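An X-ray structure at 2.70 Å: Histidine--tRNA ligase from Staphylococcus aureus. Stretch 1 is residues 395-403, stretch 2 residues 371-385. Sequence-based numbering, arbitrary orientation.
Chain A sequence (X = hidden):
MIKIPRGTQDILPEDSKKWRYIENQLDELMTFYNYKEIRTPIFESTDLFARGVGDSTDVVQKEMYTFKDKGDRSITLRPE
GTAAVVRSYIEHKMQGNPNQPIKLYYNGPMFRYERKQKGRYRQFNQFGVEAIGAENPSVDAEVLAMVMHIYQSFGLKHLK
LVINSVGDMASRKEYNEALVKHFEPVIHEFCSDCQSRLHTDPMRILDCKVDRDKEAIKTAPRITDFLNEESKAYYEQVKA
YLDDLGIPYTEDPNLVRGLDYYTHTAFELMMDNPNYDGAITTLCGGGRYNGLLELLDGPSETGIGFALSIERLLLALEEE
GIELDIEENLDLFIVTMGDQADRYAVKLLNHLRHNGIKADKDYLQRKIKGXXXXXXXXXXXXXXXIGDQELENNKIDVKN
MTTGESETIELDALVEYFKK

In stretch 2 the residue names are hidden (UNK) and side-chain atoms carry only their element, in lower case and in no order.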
# COMPACT_ATOMS: atom_id res chain seq x y z
N LYS A 395 5.13 32.02 29.59
CA LYS A 395 4.41 30.97 30.29
C LYS A 395 2.99 30.92 29.76
O LYS A 395 2.36 31.97 29.60
CB LYS A 395 4.40 31.25 31.78
CG LYS A 395 3.71 32.55 32.10
CD LYS A 395 2.45 32.32 32.89
CE LYS A 395 2.74 32.25 34.38
NZ LYS A 395 3.67 31.17 34.73
N ILE A 396 2.52 29.72 29.43
CA ILE A 396 1.16 29.51 28.94
C ILE A 396 0.50 28.38 29.70
O ILE A 396 1.16 27.59 30.39
CB ILE A 396 1.06 29.16 27.41
CG1 ILE A 396 2.26 28.37 26.92
CG2 ILE A 396 0.82 30.38 26.59
CD1 ILE A 396 2.27 26.94 27.43
N ASP A 397 -0.82 28.36 29.63
CA ASP A 397 -1.60 27.33 30.25
C ASP A 397 -1.96 26.38 29.12
O ASP A 397 -2.52 26.80 28.11
CB ASP A 397 -2.87 27.92 30.89
CG ASP A 397 -2.61 28.56 32.25
OD1 ASP A 397 -3.26 28.15 33.25
OD2 ASP A 397 -1.74 29.45 32.32
N VAL A 398 -1.53 25.14 29.26
CA VAL A 398 -1.82 24.10 28.30
C VAL A 398 -3.08 23.35 28.77
O VAL A 398 -3.02 22.54 29.70
CB VAL A 398 -0.64 23.14 28.21
CG1 VAL A 398 -0.87 22.14 27.09
CG2 VAL A 398 0.64 23.92 28.00
N LYS A 399 -4.22 23.66 28.16
CA LYS A 399 -5.48 23.04 28.55
C LYS A 399 -5.76 21.72 27.88
O LYS A 399 -5.82 21.65 26.65
CB LYS A 399 -6.66 23.99 28.26
CG LYS A 399 -8.03 23.38 28.56
CD LYS A 399 -9.19 24.21 27.98
CE LYS A 399 -10.59 23.55 28.16
NZ LYS A 399 -11.13 23.51 29.58
N ASN A 400 -5.93 20.67 28.69
CA ASN A 400 -6.27 19.33 28.22
C ASN A 400 -7.70 19.49 27.75
O ASN A 400 -8.57 19.77 28.56
CB ASN A 400 -6.24 18.34 29.37
CG ASN A 400 -6.77 16.98 28.99
OD1 ASN A 400 -7.85 16.84 28.42
ND2 ASN A 400 -6.02 15.96 29.33
N MET A 401 -7.96 19.30 26.47
CA MET A 401 -9.30 19.50 25.96
C MET A 401 -10.38 18.53 26.41
O MET A 401 -11.56 18.78 26.16
CB MET A 401 -9.29 19.56 24.44
CG MET A 401 -8.52 20.75 23.92
SD MET A 401 -9.41 22.29 24.13
CE MET A 401 -10.52 22.18 22.70
N THR A 402 -10.01 17.42 27.02
CA THR A 402 -11.03 16.49 27.45
C THR A 402 -11.37 16.74 28.91
O THR A 402 -12.53 16.99 29.25
CB THR A 402 -10.60 15.06 27.23
OG1 THR A 402 -9.69 15.01 26.13
CG2 THR A 402 -11.80 14.21 26.87
N THR A 403 -10.35 16.74 29.76
CA THR A 403 -10.56 16.98 31.17
C THR A 403 -10.83 18.47 31.38
O THR A 403 -11.42 18.88 32.39
CB THR A 403 -9.33 16.60 32.00
OG1 THR A 403 -8.28 17.53 31.72
CG2 THR A 403 -8.88 15.21 31.67
N UNK A 371 -11.58 29.66 16.89
CA UNK A 371 -10.34 28.93 16.90
C UNK A 371 -10.53 27.71 17.79
O UNK A 371 -10.21 26.59 17.37
c UNK A 371 -8.68 30.73 16.28
n UNK A 371 -7.77 32.89 16.69
c UNK A 371 -7.59 31.59 16.77
o UNK A 371 -6.61 31.09 17.30
c UNK A 371 -9.21 29.82 17.39
N UNK A 372 -11.12 27.91 18.97
CA UNK A 372 -11.40 26.82 19.91
C UNK A 372 -12.28 25.75 19.27
O UNK A 372 -12.10 24.56 19.52
s UNK A 372 -9.79 27.56 22.74
c UNK A 372 -10.28 25.87 22.95
c UNK A 372 -11.22 28.30 21.94
c UNK A 372 -12.06 27.36 21.15
N UNK A 373 -13.25 26.17 18.46
CA UNK A 373 -14.09 25.19 17.79
C UNK A 373 -13.23 24.37 16.80
O UNK A 373 -13.36 23.15 16.72
c UNK A 373 -17.44 27.05 17.21
n UNK A 373 -19.80 27.96 17.55
c UNK A 373 -15.24 25.89 17.05
c UNK A 373 -16.25 26.51 17.97
c UNK A 373 -18.52 27.55 18.20
N UNK A 374 -12.35 25.04 16.06
CA UNK A 374 -11.50 24.39 15.07
C UNK A 374 -10.64 23.38 15.79
O UNK A 374 -10.52 22.22 15.37
o UNK A 374 -11.53 24.15 11.85
c UNK A 374 -10.32 24.16 12.07
n UNK A 374 -9.46 23.53 11.29
c UNK A 374 -9.70 24.89 13.27
c UNK A 374 -10.68 25.43 14.32
N UNK A 375 -10.10 23.81 16.93
CA UNK A 375 -9.29 22.92 17.74
C UNK A 375 -10.10 21.65 17.97
O UNK A 375 -9.64 20.56 17.67
c UNK A 375 -8.95 23.56 19.06
N UNK A 376 -11.35 21.83 18.38
CA UNK A 376 -12.26 20.74 18.69
C UNK A 376 -12.59 19.92 17.46
O UNK A 376 -12.63 18.69 17.52
o UNK A 376 -15.51 20.02 19.18
o UNK A 376 -14.18 19.76 20.94
c UNK A 376 -14.47 20.28 19.84
c UNK A 376 -13.54 21.32 19.30
N UNK A 377 -12.76 20.60 16.33
CA UNK A 377 -13.09 19.95 15.08
C UNK A 377 -11.92 19.04 14.63
O UNK A 377 -12.13 17.89 14.22
c UNK A 377 -14.54 21.51 11.85
c UNK A 377 -14.58 23.81 12.77
c UNK A 377 -13.42 21.03 14.04
c UNK A 377 -13.68 20.54 12.62
n UNK A 377 -14.08 22.90 11.93
n UNK A 377 -15.54 23.47 13.62
n UNK A 377 -14.12 25.05 12.77
N UNK A 378 -10.70 19.53 14.75
CA UNK A 378 -9.50 18.78 14.38
C UNK A 378 -9.14 17.69 15.39
O UNK A 378 -8.21 16.93 15.18
c UNK A 378 -9.38 20.67 12.24
c UNK A 378 -8.34 19.76 14.31
c UNK A 378 -7.51 21.82 13.33
c UNK A 378 -8.12 20.50 13.01
N UNK A 379 -9.85 17.63 16.52
CA UNK A 379 -9.52 16.64 17.52
C UNK A 379 -8.29 16.97 18.38
O UNK A 379 -7.72 16.08 19.04
N UNK A 380 -7.91 18.26 18.43
CA UNK A 380 -6.78 18.72 19.23
C UNK A 380 -6.87 18.22 20.66
O UNK A 380 -7.74 18.66 21.41
c UNK A 380 -6.75 20.20 19.25
N UNK A 381 -6.00 17.30 21.05
CA UNK A 381 -6.02 16.78 22.41
C UNK A 381 -5.82 17.92 23.36
O UNK A 381 -6.42 17.94 24.42
c UNK A 381 -3.82 13.68 22.23
c UNK A 381 -3.85 12.30 21.61
c UNK A 381 -4.92 15.77 22.65
c UNK A 381 -5.09 14.43 22.00
n UNK A 381 -2.68 11.50 22.13
N UNK A 382 -4.93 18.84 23.01
CA UNK A 382 -4.64 20.00 23.85
C UNK A 382 -4.77 21.26 23.07
O UNK A 382 -4.83 21.22 21.84
c UNK A 382 -2.99 17.57 27.30
c UNK A 382 -2.67 16.35 25.28
c UNK A 382 -2.78 16.38 26.66
c UNK A 382 -3.11 18.74 26.57
c UNK A 382 -3.24 19.92 24.41
c UNK A 382 -3.01 18.71 25.20
c UNK A 382 -2.79 17.51 24.57
N UNK A 383 -4.75 22.38 23.78
CA UNK A 383 -4.88 23.69 23.18
C UNK A 383 -4.04 24.69 23.96
O UNK A 383 -3.60 24.41 25.08
c UNK A 383 -6.54 25.57 23.40
o UNK A 383 -6.96 23.73 21.95
c UNK A 383 -6.35 24.10 23.19
N UNK A 384 -3.67 25.78 23.29
CA UNK A 384 -2.95 26.88 23.92
C UNK A 384 -3.39 28.17 23.21
O UNK A 384 -3.73 28.14 22.01
c UNK A 384 0.56 26.84 22.39
c UNK A 384 -1.41 26.75 23.86
c UNK A 384 -0.92 25.56 24.61
c UNK A 384 -0.92 26.74 22.44
N UNK A 385 -3.48 29.26 23.98
CA UNK A 385 -3.88 30.58 23.46
C UNK A 385 -2.70 31.49 23.71
O UNK A 385 -2.43 31.81 24.87
c UNK A 385 -6.29 30.20 24.17
c UNK A 385 -5.45 32.54 23.63
c UNK A 385 -5.08 31.16 24.22

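Position 371 lies in a helix and carries three carbons, the third bearing one oxygen and one nitrogen: an amide, Gln 371. It is out of reach of stretch 1, and its amide is hydrogen-bonded elsewhere in the structure. Position 372 has an unbranched chain of two carbons, a sulfur and a carbon, which makes it Met 372. Its CB points sideways, but the flexible thioether brings CE to 3.7 Å from CE of Met 401. Position 373, four carbons in a row ending in nitrogen, is Lys 373; it points away from stretch 1 and is exposed, as suits a charged chain.

Position 374 again shows three carbons, the third with an oxygen and a nitrogen, and is Gln 374, buried and far from stretch 1. Position 375 has a single carbon, so it is Ala 375; this small side chain points toward stretch 1, its CB 4.2 Å from CE of Met 401. Position 376, two carbons with two oxygens on the second, has the outline of a carboxylate. The exposed setting suits the charge of Asp 376, whose backbone N lies 4.4 Å from CE of Met 401. At 377, three carbons, a nitrogen and a carbon carrying two more nitrogens spell a guanidinium group: Arg 377. It does not touch stretch 1, but its NE and NH1 make weak hydrogen bonds to OE1 of Gln 374, at 2.8 and 2.9 Å.

Position 378 has four carbons forked at the second: Leu 378, whose apolar chain is buried and out of reach of stretch 1. Position 379 has no side-chain atoms and is Gly 379. Its phi of 78° closes the helix in a Schellman motif, and a CB here would jam against the preceding carbonyl oxygen. Position 380 has one carbon, Ala 380, buried; its carbonyl O lies 3.4 Å from CG of Met 401. Position 381, four carbons ending in nitrogen, is Lys 381. The side chain points away while the backbone O accepts a hydrogen bond from N of Met 401 at 2.9 Å.

Position 382 bears one carbon and a six-carbon ring, without oxygen: Phe 382. The ring meets stretch 1 obliquely, CD1 being 3.6 Å from CA of Asn 400 and 4.1 Å from CG1 of Val 398. Position 383 has one carbon carrying an oxygen and a carbon, hence Thr 383; its OG1 is 3.6 Å from SD of Met 401. Position 384, four carbons forked at the first with one longer arm, is Ile 384, buried, its apolar CG2 4.1 Å from CG2 of Val 398. Position 385, one carbon carrying two, is Val 385; its backbone O is 3.9 Å from CG2 of Ile 396. All three branch at CB, which suits extended backbone.

The contact joins two antiparallel strands. Lys 399 and Thr 383 exchange backbone hydrogen bonds, N of Thr 383 to O of Lys 399 at 3.1 Å and N of Lys 399 to O of Thr 383 at 3.2 Å. Beyond the strand, Met 401 reaches back to the helix, linking it to the sheet.

Stretch 2 371-385: QMKQADRLGAKFTIV
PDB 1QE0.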